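Local coordinates for protein putative SAM-dependent O-methyltranferase (Podospora anserina, PDB 4YMG) that binds S-adenosylmethionine and probably transfers its methyl group to an oxygen of a substrate, as a member of the cation-dependent O-methyltransferase family, at residues Arg68-Gly73 with Gly136-Ile141; Ile94-Tyr99 with Asp118-Ile123. All coordinates share one frame; numbering follows the deposited sequence.

Contact 1: residues Arg68-Gly73 with Gly136-Ile141. With SAM (S-adenosylmethionine), chain H.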
loop_
_atom_site.group_PDB
_atom_site.type_symbol
_atom_site.label_atom_id
_atom_site.label_comp_id
_atom_site.label_asym_id
_atom_site.label_seq_id
_atom_site.Cartn_x
_atom_site.Cartn_y
_atom_site.Cartn_z
ATOM N N ARG B 68 18.115 0.313 -8.819
ATOM C CA ARG B 68 18.651 -0.945 -8.305
ATOM C C ARG B 68 17.689 -1.519 -7.293
ATOM O O ARG B 68 17.129 -0.790 -6.469
ATOM C CB ARG B 68 20.017 -0.755 -7.631
ATOM C CG ARG B 68 21.192 -0.553 -8.552
ATOM C CD ARG B 68 22.505 -0.478 -7.741
ATOM N NE ARG B 68 23.102 -1.786 -7.460
ATOM C CZ ARG B 68 23.784 -2.075 -6.356
ATOM N NH1 ARG B 68 23.941 -1.160 -5.407
ATOM N NH2 ARG B 68 24.306 -3.281 -6.191
ATOM N N ILE B 69 17.514 -2.831 -7.338
ATOM C CA ILE B 69 16.643 -3.512 -6.392
ATOM C C ILE B 69 17.393 -4.609 -5.661
ATOM O O ILE B 69 18.116 -5.401 -6.276
ATOM C CB ILE B 69 15.423 -4.124 -7.104
ATOM C CG1 ILE B 69 14.543 -3.018 -7.680
ATOM C CG2 ILE B 69 14.638 -5.018 -6.150
ATOM C CD1 ILE B 69 13.356 -3.546 -8.464
ATOM N N LEU B 70 17.237 -4.637 -4.343
ATOM C CA LEU B 70 17.741 -5.737 -3.526
ATOM C C LEU B 70 16.585 -6.517 -2.927
ATOM O O LEU B 70 15.642 -5.927 -2.407
ATOM C CB LEU B 70 18.632 -5.202 -2.408
ATOM C CG LEU B 70 19.033 -6.172 -1.305
ATOM C CD1 LEU B 70 19.907 -7.301 -1.859
ATOM C CD2 LEU B 70 19.773 -5.394 -0.236
ATOM N N GLU B 71 16.637 -7.842 -2.972
ATOM C CA GLU B 71 15.660 -8.579 -2.189
ATOM C C GLU B 71 16.353 -9.655 -1.369
ATOM O O GLU B 71 17.360 -10.253 -1.788
ATOM C CB GLU B 71 14.550 -9.169 -3.086
ATOM C CG GLU B 71 14.885 -10.498 -3.669
ATOM C CD GLU B 71 13.741 -11.170 -4.418
ATOM O OE1 GLU B 71 12.600 -10.643 -4.447
ATOM O OE2 GLU B 71 13.998 -12.271 -4.952
ATOM N N ILE B 72 15.857 -9.865 -0.175
ATOM C CA ILE B 72 16.330 -10.886 0.690
ATOM C C ILE B 72 15.301 -11.996 0.779
ATOM O O ILE B 72 14.232 -11.814 1.270
ATOM C CB ILE B 72 16.680 -10.342 2.072
ATOM C CG1 ILE B 72 17.376 -8.992 1.952
ATOM C CG2 ILE B 72 17.428 -11.351 2.873
ATOM C CD1 ILE B 72 17.662 -8.332 3.262
ATOM N N GLY B 73 15.653 -13.130 0.223
ATOM C CA GLY B 73 14.885 -14.348 0.291
ATOM C C GLY B 73 14.299 -14.756 -1.029
ATOM O O GLY B 73 13.152 -14.644 -1.253
ATOM N N GLY B 136 27.304 -0.032 -2.512
ATOM C CA GLY B 136 26.463 0.931 -3.194
ATOM C C GLY B 136 25.107 1.048 -2.531
ATOM O O GLY B 136 24.972 0.763 -1.338
ATOM N N GLU B 137 24.102 1.466 -3.293
ATOM C CA GLU B 137 22.779 1.672 -2.717
ATOM C C GLU B 137 21.660 1.139 -3.604
ATOM O O GLU B 137 21.826 0.995 -4.818
ATOM C CB GLU B 137 22.550 3.158 -2.426
ATOM C CG GLU B 137 22.398 4.036 -3.657
ATOM C CD GLU B 137 22.357 5.526 -3.317
ATOM O OE1 GLU B 137 22.539 5.882 -2.128
ATOM O OE2 GLU B 137 22.121 6.339 -4.243
ATOM N N PHE B 138 20.521 0.850 -2.972
ATOM C CA PHE B 138 19.338 0.341 -3.658
ATOM C C PHE B 138 18.154 1.274 -3.473
ATOM O O PHE B 138 17.967 1.853 -2.395
ATOM C CB PHE B 138 18.990 -1.064 -3.157
ATOM C CG PHE B 138 20.080 -2.076 -3.409
ATOM C CD1 PHE B 138 21.089 -2.274 -2.482
ATOM C CD2 PHE B 138 20.097 -2.814 -4.580
ATOM C CE1 PHE B 138 22.108 -3.204 -2.717
ATOM C CE2 PHE B 138 21.105 -3.746 -4.814
ATOM C CZ PHE B 138 22.109 -3.933 -3.878
ATOM N N ASP B 139 17.355 1.416 -4.528
ATOM C CA ASP B 139 16.177 2.282 -4.506
ATOM C C ASP B 139 14.959 1.541 -3.961
ATOM O O ASP B 139 13.992 2.152 -3.508
ATOM C CB ASP B 139 15.864 2.815 -5.905
ATOM C CG ASP B 139 16.759 3.968 -6.315
ATOM O OD1 ASP B 139 17.256 4.695 -5.421
ATOM O OD2 ASP B 139 16.943 4.155 -7.543
ATOM N N LEU B 140 15.011 0.221 -3.995
ATOM C CA LEU B 140 13.912 -0.581 -3.466
ATOM C C LEU B 140 14.510 -1.828 -2.876
ATOM O O LEU B 140 15.274 -2.523 -3.534
ATOM C CB LEU B 140 12.888 -0.926 -4.555
ATOM C CG LEU B 140 11.555 -1.549 -4.104
ATOM C CD1 LEU B 140 10.516 -1.397 -5.195
ATOM C CD2 LEU B 140 11.701 -3.028 -3.730
ATOM N N ILE B 141 14.178 -2.093 -1.621
ATOM C CA ILE B 141 14.658 -3.276 -0.942
ATOM C C ILE B 141 13.459 -4.052 -0.417
ATOM O O ILE B 141 12.634 -3.512 0.327
ATOM C CB ILE B 141 15.615 -2.929 0.228
ATOM C CG1 ILE B 141 16.807 -2.095 -0.272
ATOM C CG2 ILE B 141 16.070 -4.206 0.948
ATOM C CD1 ILE B 141 17.715 -1.586 0.865
HETATM N N SAM H . 10.529 -13.678 -2.038
HETATM C CA SAM H . 9.936 -14.967 -2.405
HETATM C C SAM H . 8.622 -14.828 -3.175
HETATM O O SAM H . 7.970 -13.773 -3.169
HETATM O OXT SAM H . 8.193 -15.797 -3.805
HETATM C CB SAM H . 9.686 -15.876 -1.207
HETATM C CG SAM H . 10.657 -15.759 -0.037
HETATM S SD SAM H . 10.498 -17.169 1.093
HETATM C CE SAM H . 9.105 -16.600 2.113
HETATM C "C5'" SAM H . 11.885 -16.921 2.251
HETATM C "C4'" SAM H . 13.206 -17.346 1.627
HETATM O "O4'" SAM H . 14.279 -16.885 2.427
HETATM C "C3'" SAM H . 13.324 -18.868 1.567
HETATM O "O3'" SAM H . 13.637 -19.248 0.248
HETATM C "C2'" SAM H . 14.467 -19.210 2.512
HETATM O "O2'" SAM H . 15.265 -20.275 2.047
HETATM C "C1'" SAM H . 15.245 -17.902 2.557
HETATM N N9 SAM H . 15.998 -17.708 3.804
HETATM C C8 SAM H . 15.606 -17.966 5.099
HETATM N N7 SAM H . 16.625 -17.622 5.931
HETATM C C5 SAM H . 17.647 -17.129 5.180
HETATM C C6 SAM H . 18.914 -16.641 5.487
HETATM N N6 SAM H . 19.332 -16.581 6.748
HETATM N N1 SAM H . 19.743 -16.209 4.468
HETATM C C2 SAM H . 19.334 -16.276 3.155
HETATM N N3 SAM H . 18.080 -16.761 2.846
HETATM C C4 SAM H . 17.253 -17.169 3.843
HETATM O O HOH W 1 24.765 1.890 -6.053
#
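The F138 ring is clamped between R68 and L70, which meet it on opposite faces. On one face the R68 guanidinium is stacked with its plane 29° from that of the ring; R68 CZ stands 3.9 Å from the F138 ring centroid and to one side of its centre, an off-centre cation-pi contact. On the other, L70 CB sits 3.5 Å from the centroid of the F138 ring, only 11° off the normal, which makes it a centred CH-pi contact. A bend at chi3 of R68 (86°) folds the guanidinium back over the ring and lets R68 NH1 reach the carbonyl of E137 at 3.1 Å from O; the donor lies above the carbonyl plane, well off a lone pair. NH1 also bonds to E135 O, and NE forms a salt bridge with E93, so stack and polar bonds together restrict the guanidinium's rotation.

The backbones run parallel but pair irregularly. R68 O accepts D139 N at 2.9 Å and, weakly, L140 N, because the chain turns a corner at D139. Regular pairing follows, with L70 N donating to L140 O at 3.0 Å. Beyond the corner I69 and L140 lie side by side on one face of the sheet, CG1 of I69 being 4.1 Å from CB of L140, while L70 and I141 share the other.

Just past the end of strand 68-72, G73 O accepts the amino group N of SAM at 2.9 Å. A strand running into a glycine-rich loop, the family's motif I, at the cofactor's amino acid end is characteristic of the Rossmann-like class I methyltransferase fold.

Contact 2: residues Ile94-Tyr99 with Asp118-Ile123. With SAM (S-adenosylmethionine), chain H.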
loop_
_atom_site.group_PDB
_atom_site.type_symbol
_atom_site.label_atom_id
_atom_site.label_comp_id
_atom_site.label_asym_id
_atom_site.label_seq_id
_atom_site.Cartn_x
_atom_site.Cartn_y
_atom_site.Cartn_z
ATOM N N ILE B 94 19.003 -6.327 -10.284
ATOM C CA ILE B 94 18.199 -6.964 -9.255
ATOM C C ILE B 94 19.072 -7.959 -8.511
ATOM O O ILE B 94 19.514 -8.962 -9.066
ATOM C CB ILE B 94 16.960 -7.642 -9.856
ATOM C CG1 ILE B 94 16.043 -6.560 -10.433
ATOM C CG2 ILE B 94 16.211 -8.453 -8.788
ATOM C CD1 ILE B 94 15.216 -7.030 -11.551
ATOM N N VAL B 95 19.364 -7.638 -7.262
ATOM C CA VAL B 95 20.201 -8.491 -6.435
ATOM C C VAL B 95 19.313 -9.313 -5.510
ATOM O O VAL B 95 18.469 -8.768 -4.797
ATOM C CB VAL B 95 21.194 -7.659 -5.610
ATOM C CG1 VAL B 95 22.021 -8.563 -4.722
ATOM C CG2 VAL B 95 22.083 -6.820 -6.544
ATOM N N THR B 96 19.477 -10.623 -5.513
ATOM C CA THR B 96 18.631 -11.415 -4.640
ATOM C C THR B 96 19.439 -12.441 -3.840
ATOM O O THR B 96 20.330 -13.118 -4.374
ATOM C CB THR B 96 17.491 -12.092 -5.464
ATOM O OG1 THR B 96 16.631 -12.839 -4.591
ATOM C CG2 THR B 96 18.039 -12.978 -6.581
ATOM N N LEU B 97 19.134 -12.531 -2.546
ATOM C CA LEU B 97 19.910 -13.355 -1.621
ATOM C C LEU B 97 19.153 -14.614 -1.220
ATOM O O LEU B 97 17.946 -14.561 -0.997
ATOM C CB LEU B 97 20.271 -12.567 -0.354
ATOM C CG LEU B 97 20.809 -11.137 -0.474
ATOM C CD1 LEU B 97 21.331 -10.673 0.884
ATOM C CD2 LEU B 97 21.894 -11.050 -1.524
ATOM N N GLU B 98 19.867 -15.736 -1.101
ATOM C CA GLU B 98 19.248 -17.023 -0.755
ATOM C C GLU B 98 20.290 -17.988 -0.169
ATOM O O GLU B 98 21.428 -17.991 -0.615
ATOM C CB GLU B 98 18.595 -17.633 -1.994
ATOM C CG GLU B 98 18.020 -19.015 -1.779
ATOM C CD GLU B 98 16.967 -19.017 -0.706
ATOM O OE1 GLU B 98 16.042 -18.177 -0.807
ATOM O OE2 GLU B 98 17.068 -19.846 0.230
ATOM N N TYR B 99 19.877 -18.800 0.770
ATOM C CA TYR B 99 20.842 -19.694 1.400
ATOM C C TYR B 99 20.608 -21.171 1.166
ATOM O O TYR B 99 21.454 -21.986 1.309
ATOM C CB TYR B 99 21.025 -19.376 2.864
ATOM C CG TYR B 99 20.013 -19.901 3.799
ATOM C CD1 TYR B 99 20.373 -20.299 5.055
ATOM C CD2 TYR B 99 18.681 -19.950 3.467
ATOM C CE1 TYR B 99 19.457 -20.750 5.945
ATOM C CE2 TYR B 99 17.756 -20.433 4.352
ATOM C CZ TYR B 99 18.154 -20.817 5.596
ATOM O OH TYR B 99 17.290 -21.289 6.534
ATOM N N ASP B 118 20.663 -11.134 -17.532
ATOM C CA ASP B 118 21.338 -9.888 -17.876
ATOM C C ASP B 118 21.447 -8.916 -16.692
ATOM O O ASP B 118 22.341 -8.070 -16.665
ATOM C CB ASP B 118 20.640 -9.202 -19.067
ATOM C CG ASP B 118 19.119 -9.176 -18.942
ATOM O OD1 ASP B 118 18.541 -10.134 -18.390
ATOM O OD2 ASP B 118 18.496 -8.202 -19.421
ATOM N N ARG B 119 20.564 -9.035 -15.706
ATOM C CA ARG B 119 20.591 -8.080 -14.596
ATOM C C ARG B 119 20.095 -8.643 -13.260
ATOM O O ARG B 119 20.085 -7.930 -12.252
ATOM C CB ARG B 119 19.778 -6.839 -14.963
ATOM C CG ARG B 119 18.482 -7.133 -15.679
ATOM C CD ARG B 119 17.978 -5.905 -16.433
ATOM N NE ARG B 119 16.589 -6.071 -16.859
ATOM C CZ ARG B 119 15.529 -5.794 -16.102
ATOM N NH1 ARG B 119 15.685 -5.325 -14.860
ATOM N NH2 ARG B 119 14.311 -5.984 -16.592
ATOM N N VAL B 120 19.683 -9.909 -13.252
ATOM C CA VAL B 120 19.371 -10.583 -12.002
ATOM C C VAL B 120 20.605 -11.323 -11.512
ATOM O O VAL B 120 21.132 -12.196 -12.201
ATOM C CB VAL B 120 18.208 -11.587 -12.130
ATOM C CG1 VAL B 120 17.963 -12.271 -10.777
ATOM C CG2 VAL B 120 16.948 -10.890 -12.606
ATOM N N LYS B 121 21.053 -10.966 -10.318
ATOM C CA LYS B 121 22.224 -11.569 -9.729
ATOM C C LYS B 121 21.847 -12.273 -8.434
ATOM O O LYS B 121 21.403 -11.646 -7.472
ATOM C CB LYS B 121 23.303 -10.509 -9.495
ATOM C CG LYS B 121 24.109 -10.192 -10.767
ATOM C CD LYS B 121 24.006 -8.726 -11.180
ATOM C CE LYS B 121 24.679 -8.450 -12.530
ATOM N NZ LYS B 121 23.814 -8.777 -13.703
ATOM N N LEU B 122 22.012 -13.586 -8.429
ATOM C CA LEU B 122 21.700 -14.401 -7.270
ATOM C C LEU B 122 22.930 -14.558 -6.386
ATOM O O LEU B 122 23.947 -15.114 -6.805
ATOM C CB LEU B 122 21.185 -15.768 -7.714
ATOM C CG LEU B 122 20.848 -16.800 -6.644
ATOM C CD1 LEU B 122 19.751 -16.289 -5.738
ATOM C CD2 LEU B 122 20.439 -18.117 -7.307
ATOM N N ILE B 123 22.842 -14.064 -5.160
ATOM C CA ILE B 123 23.970 -14.177 -4.254
ATOM C C ILE B 123 23.704 -15.260 -3.223
ATOM O O ILE B 123 22.758 -15.177 -2.439
ATOM C CB ILE B 123 24.256 -12.846 -3.578
ATOM C CG1 ILE B 123 24.503 -11.798 -4.666
ATOM C CG2 ILE B 123 25.446 -12.975 -2.609
ATOM C CD1 ILE B 123 24.971 -10.479 -4.155
HETATM N N SAM H . 10.529 -13.678 -2.038
HETATM C CA SAM H . 9.936 -14.967 -2.405
HETATM C C SAM H . 8.622 -14.828 -3.175
HETATM O O SAM H . 7.970 -13.773 -3.169
HETATM O OXT SAM H . 8.193 -15.797 -3.805
HETATM C CB SAM H . 9.686 -15.876 -1.207
HETATM C CG SAM H . 10.657 -15.759 -0.037
HETATM S SD SAM H . 10.498 -17.169 1.093
HETATM C CE SAM H . 9.105 -16.600 2.113
HETATM C "C5'" SAM H . 11.885 -16.921 2.251
HETATM C "C4'" SAM H . 13.206 -17.346 1.627
HETATM O "O4'" SAM H . 14.279 -16.885 2.427
HETATM C "C3'" SAM H . 13.324 -18.868 1.567
HETATM O "O3'" SAM H . 13.637 -19.248 0.248
HETATM C "C2'" SAM H . 14.467 -19.210 2.512
HETATM O "O2'" SAM H . 15.265 -20.275 2.047
HETATM C "C1'" SAM H . 15.245 -17.902 2.557
HETATM N N9 SAM H . 15.998 -17.708 3.804
HETATM C C8 SAM H . 15.606 -17.966 5.099
HETATM N N7 SAM H . 16.625 -17.622 5.931
HETATM C C5 SAM H . 17.647 -17.129 5.180
HETATM C C6 SAM H . 18.914 -16.641 5.487
HETATM N N6 SAM H . 19.332 -16.581 6.748
HETATM N N1 SAM H . 19.743 -16.209 4.468
HETATM C C2 SAM H . 19.334 -16.276 3.155
HETATM N N3 SAM H . 18.080 -16.761 2.846
HETATM C C4 SAM H . 17.253 -17.169 3.843
#
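E98 is held at its base by the adjoining strand: its backbone N donates to I123 O at 3.2 Å with an N-H...O angle of 154°, and E98 CB meets CD1 of L122 at 4.1 Å. From this base the side chain grips the ribose of SAM with both carboxylate oxygens, O2' donating to OE2 of E98 at 2.6 Å and O3' to OE1 of E98 at 2.8 Å. An acidic residue at the end of the second strand, binding both ribose hydroxyls, is a hallmark of class I methyltransferases. Next to it the Y99 ring lays one face against the adenine, with CD2 of Y99 3.1 Å from C4 of SAM; the overlap is displaced toward the ring's rim.

The E98 carboxylate is positioned by a bend at chi2 (59°) and by two backbone amides, Y75 N to OE1 and S100 N to OE2. Farther from the cofactor the pairing of the strands is straighter: I94 N to R119 O, K121 N to I94 O, T96 N to K121 O and I123 N to T96 O all have N-H...O angles close to 170°, as expected of regular parallel strands.

Side chains alternate between the two faces. On one, I123 spans two neighbours, its CD1 lying 3.6 Å from CG1 of V95 and its CB 3.6 Å from CD2 of L97. On the other, CD1 of L122 meets CG2 of T96 at 3.8 Å.

Helix 101-114 connects strands 93-98 and 120-124 in a beta-alpha-beta unit and packs on the face carrying V120 and L122, where it also meets E98. Helix 78-86 adjoins I94 and V120 on the same face, and helix 127-130 lies against L97 and I123 on the other.

Contacts 1 and 2 belong to one sheet, joined where strand 68-72 adjoins strand 93-98: I69 O lies 2.7 Å from V95 N, and E71 OE2 2.7 Å from T96 OG1, both probable hydrogen bonds. Contact 2 is the more buried, although strand 120-124 is outermost within this chain; contact 1 is partly buried, with exposed residues at G136 and E137. The chemistry differs as well. Contact 1 has its corner at D139 and its cation-pi stack near the solvent-facing start of strand 68-72, whereas contact 2 relies on regular amide bonds and aliphatic packing. Both reach SAM at their C-terminal ends, contact 1 through a backbone carbonyl and contact 2 through a carboxylate and an aromatic ring.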